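Local coordinates for protein DNA polymerase sliding clamp 3 (Sulfolobus tokodaii, PDB 3AIZ) that forms a subunit of the ring-shaped sliding clamp that encircles DNA and tethers DNA polymerase and other DNA-processing proteins to it, at residues 146-160 with 191-203. Numbering follows the deposited sequence.
Sequences IEDIGGDSITFKAEG and GDAESVYGLEYVV. With SO4 (sulfate ion), chain H.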
ATOM      1  N   ILE C 146     -17.364  -4.590 -13.630  1.00 42.92           N
ATOM      2  CA  ILE C 146     -17.369  -4.286 -15.057  1.00 42.73           C
ATOM      3  C   ILE C 146     -16.958  -2.839 -15.301  1.00 43.68           C
ATOM      4  O   ILE C 146     -16.311  -2.528 -16.301  1.00 45.05           O
ATOM      5  CB  ILE C 146     -18.747  -4.554 -15.694  1.00 43.48           C
ATOM      6  CG1 ILE C 146     -19.018  -6.059 -15.751  1.00 40.77           C
ATOM      7  CG2 ILE C 146     -18.819  -3.958 -17.091  1.00 40.37           C
ATOM      8  CD1 ILE C 146     -20.303  -6.421 -16.458  1.00 39.50           C
ATOM      9  N   GLU C 147     -17.331  -1.956 -14.380  1.00 43.95           N
ATOM     10  CA  GLU C 147     -16.920  -0.559 -14.462  1.00 45.67           C
ATOM     11  C   GLU C 147     -15.406  -0.443 -14.318  1.00 50.32           C
ATOM     12  O   GLU C 147     -14.766   0.335 -15.025  1.00 50.99           O
ATOM     13  CB  GLU C 147     -17.612   0.275 -13.384  1.00 49.44           C
ATOM     14  CG  GLU C 147     -17.212   1.743 -13.397  1.00 52.32           C
ATOM     15  CD  GLU C 147     -17.692   2.489 -12.167  1.00 64.83           C
ATOM     16  OE1 GLU C 147     -18.522   1.933 -11.417  1.00 63.23           O
ATOM     17  OE2 GLU C 147     -17.235   3.631 -11.949  1.00 74.10           O
ATOM     18  N   ASP C 148     -14.840  -1.219 -13.397  1.00 46.28           N
ATOM     19  CA  ASP C 148     -13.395  -1.252 -13.210  1.00 44.48           C
ATOM     20  C   ASP C 148     -12.698  -1.752 -14.470  1.00 44.25           C
ATOM     21  O   ASP C 148     -11.671  -1.210 -14.877  1.00 46.49           O
ATOM     22  CB  ASP C 148     -13.019  -2.126 -12.010  1.00 46.61           C
ATOM     23  CG  ASP C 148     -13.268  -1.432 -10.681  1.00 59.20           C
ATOM     24  OD1 ASP C 148     -13.437  -0.194 -10.674  1.00 58.78           O
ATOM     25  OD2 ASP C 148     -13.286  -2.126  -9.641  1.00 58.83           O
ATOM     26  N   ILE C 149     -13.261  -2.790 -15.082  1.00 40.88           N
ATOM     27  CA  ILE C 149     -12.727  -3.316 -16.333  1.00 41.47           C
ATOM     28  C   ILE C 149     -12.719  -2.224 -17.394  1.00 41.91           C
ATOM     29  O   ILE C 149     -11.727  -2.028 -18.096  1.00 40.62           O
ATOM     30  CB  ILE C 149     -13.551  -4.514 -16.844  1.00 41.15           C
ATOM     31  CG1 ILE C 149     -13.421  -5.701 -15.887  1.00 40.72           C
ATOM     32  CG2 ILE C 149     -13.105  -4.912 -18.241  1.00 34.03           C
ATOM     33  CD1 ILE C 149     -14.193  -6.926 -16.326  1.00 35.55           C
ATOM     34  N   GLY C 150     -13.834  -1.509 -17.498  1.00 42.22           N
ATOM     35  CA  GLY C 150     -13.959  -0.424 -18.451  1.00 41.13           C
ATOM     36  C   GLY C 150     -14.474  -0.897 -19.792  1.00 43.18           C
ATOM     37  O   GLY C 150     -14.501  -2.095 -20.074  1.00 46.63           O
ATOM     38  N   GLY C 151     -14.884   0.052 -20.626  1.00 43.01           N
ATOM     39  CA  GLY C 151     -15.397  -0.264 -21.944  1.00 44.77           C
ATOM     40  C   GLY C 151     -16.465   0.715 -22.383  1.00 46.59           C
ATOM     41  O   GLY C 151     -16.915   1.552 -21.600  1.00 42.84           O
ATOM     42  N   ASP C 152     -16.872   0.605 -23.642  1.00 48.33           N
ATOM     43  CA  ASP C 152     -17.873   1.501 -24.204  1.00 48.75           C
ATOM     44  C   ASP C 152     -19.267   0.890 -24.132  1.00 48.48           C
ATOM     45  O   ASP C 152     -20.268   1.606 -24.163  1.00 49.14           O
ATOM     46  CB  ASP C 152     -17.525   1.838 -25.655  1.00 52.16           C
ATOM     47  CG  ASP C 152     -16.180   2.528 -25.786  1.00 67.50           C
ATOM     48  OD1 ASP C 152     -15.751   3.196 -24.820  1.00 64.55           O
ATOM     49  OD2 ASP C 152     -15.551   2.405 -26.860  1.00 73.46           O
ATOM     50  N   SER C 153     -19.327  -0.433 -24.024  1.00 45.88           N
ATOM     51  CA  SER C 153     -20.600  -1.142 -24.053  1.00 39.12           C
ATOM     52  C   SER C 153     -20.551  -2.462 -23.291  1.00 36.89           C
ATOM     53  O   SER C 153     -19.478  -3.011 -23.048  1.00 40.19           O
ATOM     54  CB  SER C 153     -21.020  -1.400 -25.500  1.00 44.07           C
ATOM     55  OG  SER C 153     -20.049  -2.180 -26.180  1.00 41.97           O
ATOM     56  N   ILE C 154     -21.721  -2.964 -22.916  1.00 33.59           N
ATOM     57  CA  ILE C 154     -21.830  -4.256 -22.253  1.00 33.69           C
ATOM     58  C   ILE C 154     -22.772  -5.163 -23.032  1.00 36.65           C
ATOM     59  O   ILE C 154     -23.967  -4.883 -23.130  1.00 37.44           O
ATOM     60  CB  ILE C 154     -22.376  -4.117 -20.822  1.00 34.52           C
ATOM     61  CG1 ILE C 154     -21.481  -3.200 -19.989  1.00 37.54           C
ATOM     62  CG2 ILE C 154     -22.503  -5.484 -20.166  1.00 31.44           C
ATOM     63  CD1 ILE C 154     -21.954  -3.028 -18.563  1.00 36.29           C
ATOM     64  N   THR C 155     -22.237  -6.244 -23.588  1.00 34.52           N
ATOM     65  CA  THR C 155     -23.066  -7.212 -24.295  1.00 33.71           C
ATOM     66  C   THR C 155     -23.788  -8.125 -23.312  1.00 33.57           C
ATOM     67  O   THR C 155     -23.153  -8.856 -22.549  1.00 31.38           O
ATOM     68  CB  THR C 155     -22.245  -8.080 -25.267  1.00 33.73           C
ATOM     69  OG1 THR C 155     -21.831  -7.291 -26.388  1.00 36.65           O
ATOM     70  CG2 THR C 155     -23.083  -9.245 -25.770  1.00 30.89           C
ATOM     71  N   PHE C 156     -25.117  -8.066 -23.328  1.00 30.43           N
ATOM     72  CA  PHE C 156     -25.939  -8.988 -22.556  1.00 30.31           C
ATOM     73  C   PHE C 156     -26.332 -10.155 -23.448  1.00 31.42           C
ATOM     74  O   PHE C 156     -27.054  -9.978 -24.428  1.00 33.27           O
ATOM     75  CB  PHE C 156     -27.196  -8.288 -22.037  1.00 29.45           C
ATOM     76  CG  PHE C 156     -26.961  -7.432 -20.824  1.00 30.96           C
ATOM     77  CD1 PHE C 156     -26.205  -6.275 -20.909  1.00 29.77           C
ATOM     78  CD2 PHE C 156     -27.517  -7.776 -19.602  1.00 29.02           C
ATOM     79  CE1 PHE C 156     -25.997  -5.484 -19.796  1.00 29.18           C
ATOM     80  CE2 PHE C 156     -27.313  -6.988 -18.485  1.00 28.16           C
ATOM     81  CZ  PHE C 156     -26.552  -5.841 -18.582  1.00 27.53           C
ATOM     82  N   LYS C 157     -25.850 -11.346 -23.114  1.00 30.57           N
ATOM     83  CA  LYS C 157     -26.123 -12.524 -23.926  1.00 35.47           C
ATOM     84  C   LYS C 157     -26.686 -13.667 -23.091  1.00 33.95           C
ATOM     85  O   LYS C 157     -26.099 -14.062 -22.085  1.00 33.90           O
ATOM     86  CB  LYS C 157     -24.857 -12.971 -24.660  1.00 39.73           C
ATOM     87  CG  LYS C 157     -25.046 -14.169 -25.576  1.00 37.42           C
ATOM     88  CD  LYS C 157     -23.869 -14.310 -26.529  1.00 42.11           C
ATOM     89  CE  LYS C 157     -23.958 -15.590 -27.346  1.00 47.90           C
ATOM     90  NZ  LYS C 157     -23.769 -16.799 -26.498  1.00 52.37           N
ATOM     91  N   ALA C 158     -27.831 -14.189 -23.514  1.00 33.13           N
ATOM     92  CA  ALA C 158     -28.455 -15.314 -22.834  1.00 34.92           C
ATOM     93  C   ALA C 158     -28.317 -16.584 -23.667  1.00 35.93           C
ATOM     94  O   ALA C 158     -28.694 -16.613 -24.838  1.00 35.51           O
ATOM     95  CB  ALA C 158     -29.916 -15.016 -22.546  1.00 34.39           C
ATOM     96  N   GLU C 159     -27.771 -17.631 -23.058  1.00 36.38           N
ATOM     97  CA  GLU C 159     -27.574 -18.901 -23.745  1.00 38.60           C
ATOM     98  C   GLU C 159     -27.762 -20.080 -22.796  1.00 38.66           C
ATOM     99  O   GLU C 159     -27.030 -20.221 -21.815  1.00 38.40           O
ATOM    100  CB  GLU C 159     -26.183 -18.953 -24.380  1.00 40.48           C
ATOM    101  CG  GLU C 159     -25.921 -20.203 -25.206  1.00 47.95           C
ATOM    102  CD  GLU C 159     -24.572 -20.172 -25.903  1.00 57.98           C
ATOM    103  OE1 GLU C 159     -23.554 -19.906 -25.226  1.00 53.97           O
ATOM    104  OE2 GLU C 159     -24.530 -20.415 -27.128  1.00 60.21           O
ATOM    105  N   GLY C 160     -28.748 -20.921 -23.091  1.00 35.68           N
ATOM    106  CA  GLY C 160     -29.021 -22.095 -22.282  1.00 32.07           C
ATOM    107  C   GLY C 160     -29.504 -21.744 -20.888  1.00 38.16           C
ATOM    108  O   GLY C 160     -29.340 -22.524 -19.949  1.00 40.91           O
ATOM    109  N   GLY C 191     -36.067 -17.855 -23.768  1.00 34.83           N
ATOM    110  CA  GLY C 191     -35.026 -18.501 -24.544  1.00 35.25           C
ATOM    111  C   GLY C 191     -33.764 -17.675 -24.676  1.00 39.63           C
ATOM    112  O   GLY C 191     -33.482 -16.811 -23.847  1.00 38.52           O
ATOM    113  N   ASP C 192     -33.002 -17.947 -25.729  1.00 41.61           N
ATOM    114  CA  ASP C 192     -31.735 -17.266 -25.961  1.00 38.73           C
ATOM    115  C   ASP C 192     -31.942 -15.867 -26.529  1.00 37.39           C
ATOM    116  O   ASP C 192     -32.875 -15.625 -27.293  1.00 38.46           O
ATOM    117  CB  ASP C 192     -30.854 -18.092 -26.901  1.00 39.07           C
ATOM    118  CG  ASP C 192     -30.453 -19.430 -26.302  1.00 45.73           C
ATOM    119  OD1 ASP C 192     -30.588 -19.598 -25.071  1.00 44.73           O
ATOM    120  OD2 ASP C 192     -29.998 -20.311 -27.063  1.00 46.05           O
ATOM    121  N   ALA C 193     -31.062 -14.948 -26.148  1.00 35.39           N
ATOM    122  CA  ALA C 193     -31.125 -13.577 -26.633  1.00 32.36           C
ATOM    123  C   ALA C 193     -29.764 -12.905 -26.508  1.00 34.15           C
ATOM    124  O   ALA C 193     -28.906 -13.359 -25.751  1.00 32.78           O
ATOM    125  CB  ALA C 193     -32.176 -12.793 -25.870  1.00 36.53           C
ATOM    126  N   GLU C 194     -29.571 -11.823 -27.254  1.00 33.24           N
ATOM    127  CA  GLU C 194     -28.307 -11.100 -27.225  1.00 34.14           C
ATOM    128  C   GLU C 194     -28.450  -9.697 -27.803  1.00 35.18           C
ATOM    129  O   GLU C 194     -29.008  -9.510 -28.883  1.00 36.80           O
ATOM    130  CB  GLU C 194     -27.227 -11.873 -27.987  1.00 36.59           C
ATOM    131  CG  GLU C 194     -25.878 -11.172 -28.041  1.00 39.26           C
ATOM    132  CD  GLU C 194     -24.846 -11.944 -28.846  1.00 52.10           C
ATOM    133  OE1 GLU C 194     -25.175 -13.043 -29.343  1.00 55.60           O
ATOM    134  OE2 GLU C 194     -23.706 -11.451 -28.981  1.00 53.82           O
ATOM    135  N   SER C 195     -27.943  -8.713 -27.068  1.00 33.82           N
ATOM    136  CA  SER C 195     -27.916  -7.334 -27.538  1.00 36.04           C
ATOM    137  C   SER C 195     -26.890  -6.541 -26.741  1.00 34.91           C
ATOM    138  O   SER C 195     -26.441  -6.981 -25.682  1.00 34.24           O
ATOM    139  CB  SER C 195     -29.298  -6.690 -27.428  1.00 36.13           C
ATOM    140  OG  SER C 195     -29.773  -6.727 -26.096  1.00 37.36           O
ATOM    141  N   VAL C 196     -26.522  -5.372 -27.253  1.00 35.17           N
ATOM    142  CA  VAL C 196     -25.489  -4.557 -26.625  1.00 36.89           C
ATOM    143  C   VAL C 196     -26.075  -3.280 -26.032  1.00 37.54           C
ATOM    144  O   VAL C 196     -26.982  -2.682 -26.604  1.00 42.08           O
ATOM    145  CB  VAL C 196     -24.387  -4.190 -27.634  1.00 38.36           C
ATOM    146  CG1 VAL C 196     -23.260  -3.445 -26.940  1.00 37.52           C
ATOM    147  CG2 VAL C 196     -23.861  -5.440 -28.318  1.00 32.38           C
ATOM    148  N   TYR C 197     -25.552  -2.868 -24.881  1.00 38.81           N
ATOM    149  CA  TYR C 197     -26.021  -1.657 -24.217  1.00 37.71           C
ATOM    150  C   TYR C 197     -24.857  -0.811 -23.716  1.00 38.18           C
ATOM    151  O   TYR C 197     -23.762  -1.322 -23.484  1.00 39.43           O
ATOM    152  CB  TYR C 197     -26.949  -2.012 -23.054  1.00 33.69           C
ATOM    153  CG  TYR C 197     -28.124  -2.867 -23.462  1.00 33.08           C
ATOM    154  CD1 TYR C 197     -29.243  -2.303 -24.059  1.00 34.25           C
ATOM    155  CD2 TYR C 197     -28.113  -4.238 -23.255  1.00 31.71           C
ATOM    156  CE1 TYR C 197     -30.318  -3.083 -24.439  1.00 35.05           C
ATOM    157  CE2 TYR C 197     -29.182  -5.025 -23.629  1.00 32.33           C
ATOM    158  CZ  TYR C 197     -30.281  -4.443 -24.221  1.00 32.69           C
ATOM    159  OH  TYR C 197     -31.350  -5.223 -24.593  1.00 34.63           O
ATOM    160  N   GLY C 198     -25.098   0.487 -23.554  1.00 37.59           N
ATOM    161  CA  GLY C 198     -24.079   1.395 -23.063  1.00 35.78           C
ATOM    162  C   GLY C 198     -23.594   0.993 -21.684  1.00 36.52           C
ATOM    163  O   GLY C 198     -24.394   0.746 -20.782  1.00 34.47           O
ATOM    164  N   LEU C 199     -22.277   0.930 -21.520  1.00 38.36           N
ATOM    165  CA  LEU C 199     -21.688   0.490 -20.261  1.00 38.16           C
ATOM    166  C   LEU C 199     -22.028   1.430 -19.105  1.00 35.59           C
ATOM    167  O   LEU C 199     -22.477   0.985 -18.050  1.00 35.79           O
ATOM    168  CB  LEU C 199     -20.169   0.332 -20.404  1.00 39.82           C
ATOM    169  CG  LEU C 199     -19.393  -0.237 -19.211  1.00 39.23           C
ATOM    170  CD1 LEU C 199     -18.124  -0.932 -19.680  1.00 41.45           C
ATOM    171  CD2 LEU C 199     -19.072   0.847 -18.194  1.00 34.53           C
ATOM    172  N   GLU C 200     -21.823   2.727 -19.309  1.00 32.97           N
ATOM    173  CA  GLU C 200     -22.039   3.706 -18.247  1.00 39.82           C
ATOM    174  C   GLU C 200     -23.463   3.680 -17.694  1.00 39.06           C
ATOM    175  O   GLU C 200     -23.670   3.821 -16.488  1.00 36.10           O
ATOM    176  CB  GLU C 200     -21.682   5.117 -18.725  1.00 43.40           C
ATOM    177  CG  GLU C 200     -22.406   5.553 -19.987  1.00 51.35           C
ATOM    178  CD  GLU C 200     -22.128   7.000 -20.347  1.00 56.56           C
ATOM    179  OE1 GLU C 200     -21.935   7.290 -21.547  1.00 55.16           O
ATOM    180  OE2 GLU C 200     -22.099   7.847 -19.427  1.00 54.25           O
ATOM    181  N   TYR C 201     -24.440   3.495 -18.576  1.00 40.12           N
ATOM    182  CA  TYR C 201     -25.843   3.499 -18.173  1.00 36.58           C
ATOM    183  C   TYR C 201     -26.186   2.330 -17.250  1.00 36.06           C
ATOM    184  O   TYR C 201     -26.932   2.490 -16.284  1.00 35.54           O
ATOM    185  CB  TYR C 201     -26.758   3.503 -19.400  1.00 36.20           C
ATOM    186  CG  TYR C 201     -26.457   4.622 -20.371  1.00 41.00           C
ATOM    187  CD1 TYR C 201     -25.992   4.349 -21.651  1.00 38.83           C
ATOM    188  CD2 TYR C 201     -26.623   5.951 -20.004  1.00 41.79           C
ATOM    189  CE1 TYR C 201     -25.710   5.369 -22.541  1.00 40.53           C
ATOM    190  CE2 TYR C 201     -26.344   6.977 -20.885  1.00 41.79           C
ATOM    191  CZ  TYR C 201     -25.887   6.681 -22.152  1.00 43.84           C
ATOM    192  OH  TYR C 201     -25.608   7.700 -23.033  1.00 43.33           O
ATOM    193  N   VAL C 202     -25.641   1.155 -17.549  1.00 35.29           N
ATOM    194  CA  VAL C 202     -25.867  -0.017 -16.711  1.00 34.14           C
ATOM    195  C   VAL C 202     -25.150   0.142 -15.379  1.00 32.87           C
ATOM    196  O   VAL C 202     -25.743  -0.029 -14.315  1.00 31.24           O
ATOM    197  CB  VAL C 202     -25.374  -1.310 -17.388  1.00 33.24           C
ATOM    198  CG1 VAL C 202     -25.487  -2.485 -16.428  1.00 28.85           C
ATOM    199  CG2 VAL C 202     -26.159  -1.578 -18.663  1.00 28.42           C
ATOM    200  N   VAL C 203     -23.866   0.478 -15.453  1.00 36.02           N
ATOM    201  CA  VAL C 203     -23.029   0.633 -14.269  1.00 34.45           C
ATOM    202  C   VAL C 203     -23.601   1.631 -13.263  1.00 34.96           C
ATOM    203  O   VAL C 203     -23.574   1.389 -12.057  1.00 36.20           O
ATOM    204  CB  VAL C 203     -21.601   1.062 -14.650  1.00 36.70           C
ATOM    205  CG1 VAL C 203     -20.826   1.479 -13.415  1.00 47.08           C
ATOM    206  CG2 VAL C 203     -20.891  -0.066 -15.383  1.00 36.27           C
TER
HETATM  207  S   SO4 H 248     -26.547  11.167 -20.517  1.00 56.29           S
HETATM  208  O1  SO4 H 248     -25.653  10.307 -21.290  1.00 47.51           O
HETATM  209  O2  SO4 H 248     -26.406  12.547 -20.972  1.00 50.34           O
HETATM  210  O3  SO4 H 248     -27.928  10.734 -20.709  1.00 45.67           O
HETATM  211  O4  SO4 H 248     -26.205  11.081 -19.099  1.00 51.17           O
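F156 and Y197 meet in an offset edge-to-face pair: the tyrosine turns its edge, through CD2, toward the phenylalanine face, with ring centroids 5.7 Å apart and planes at 78°. Both lie on one face of antiparallel strands 153-159 and 193-198, joined by paired backbone bonds at I154/Y197, F156/S195 and A158/A193. V202, from helix 199-203, comes to F156 from the opposite direction, its CG2 4.1 Å from F156 CE1, and L225 of strand 223-231 touches all three. I154 crosses L199 at about a right angle, its CG1 lying 3.7 Å from L199 CG. One methyl of L199, CD1, lies against G151 O (3.4 Å) and touches I146 CG2, so L199 bridges helix 136-149 and the strand. On the reverse face, the extended E194 crosses K157 at a slant, its OE1 3.4 Å from K157 CD; K157 bends only at its last torsion (chi4 -68°), taking NZ to a salt bridge with E159 OE1 and leaving it 4.9 Å from E194 OE1. Where the strands end, D192 OD1 accepts G160 N at 3.0 Å, from the syn side but 31° out of the carboxylate plane. Y197 OH and S195 OG lie 2.6 Å apart; Y197 OH is also hydrogen-bonded to I223 O and S195 OG to G220 O. Apolar contacts and satisfied hydroxyls thus join helices and sheets of the C-terminal clamp domain, whereas the face of T155, V196, K157 and E194 is mixed, its charge concentrated in the last two.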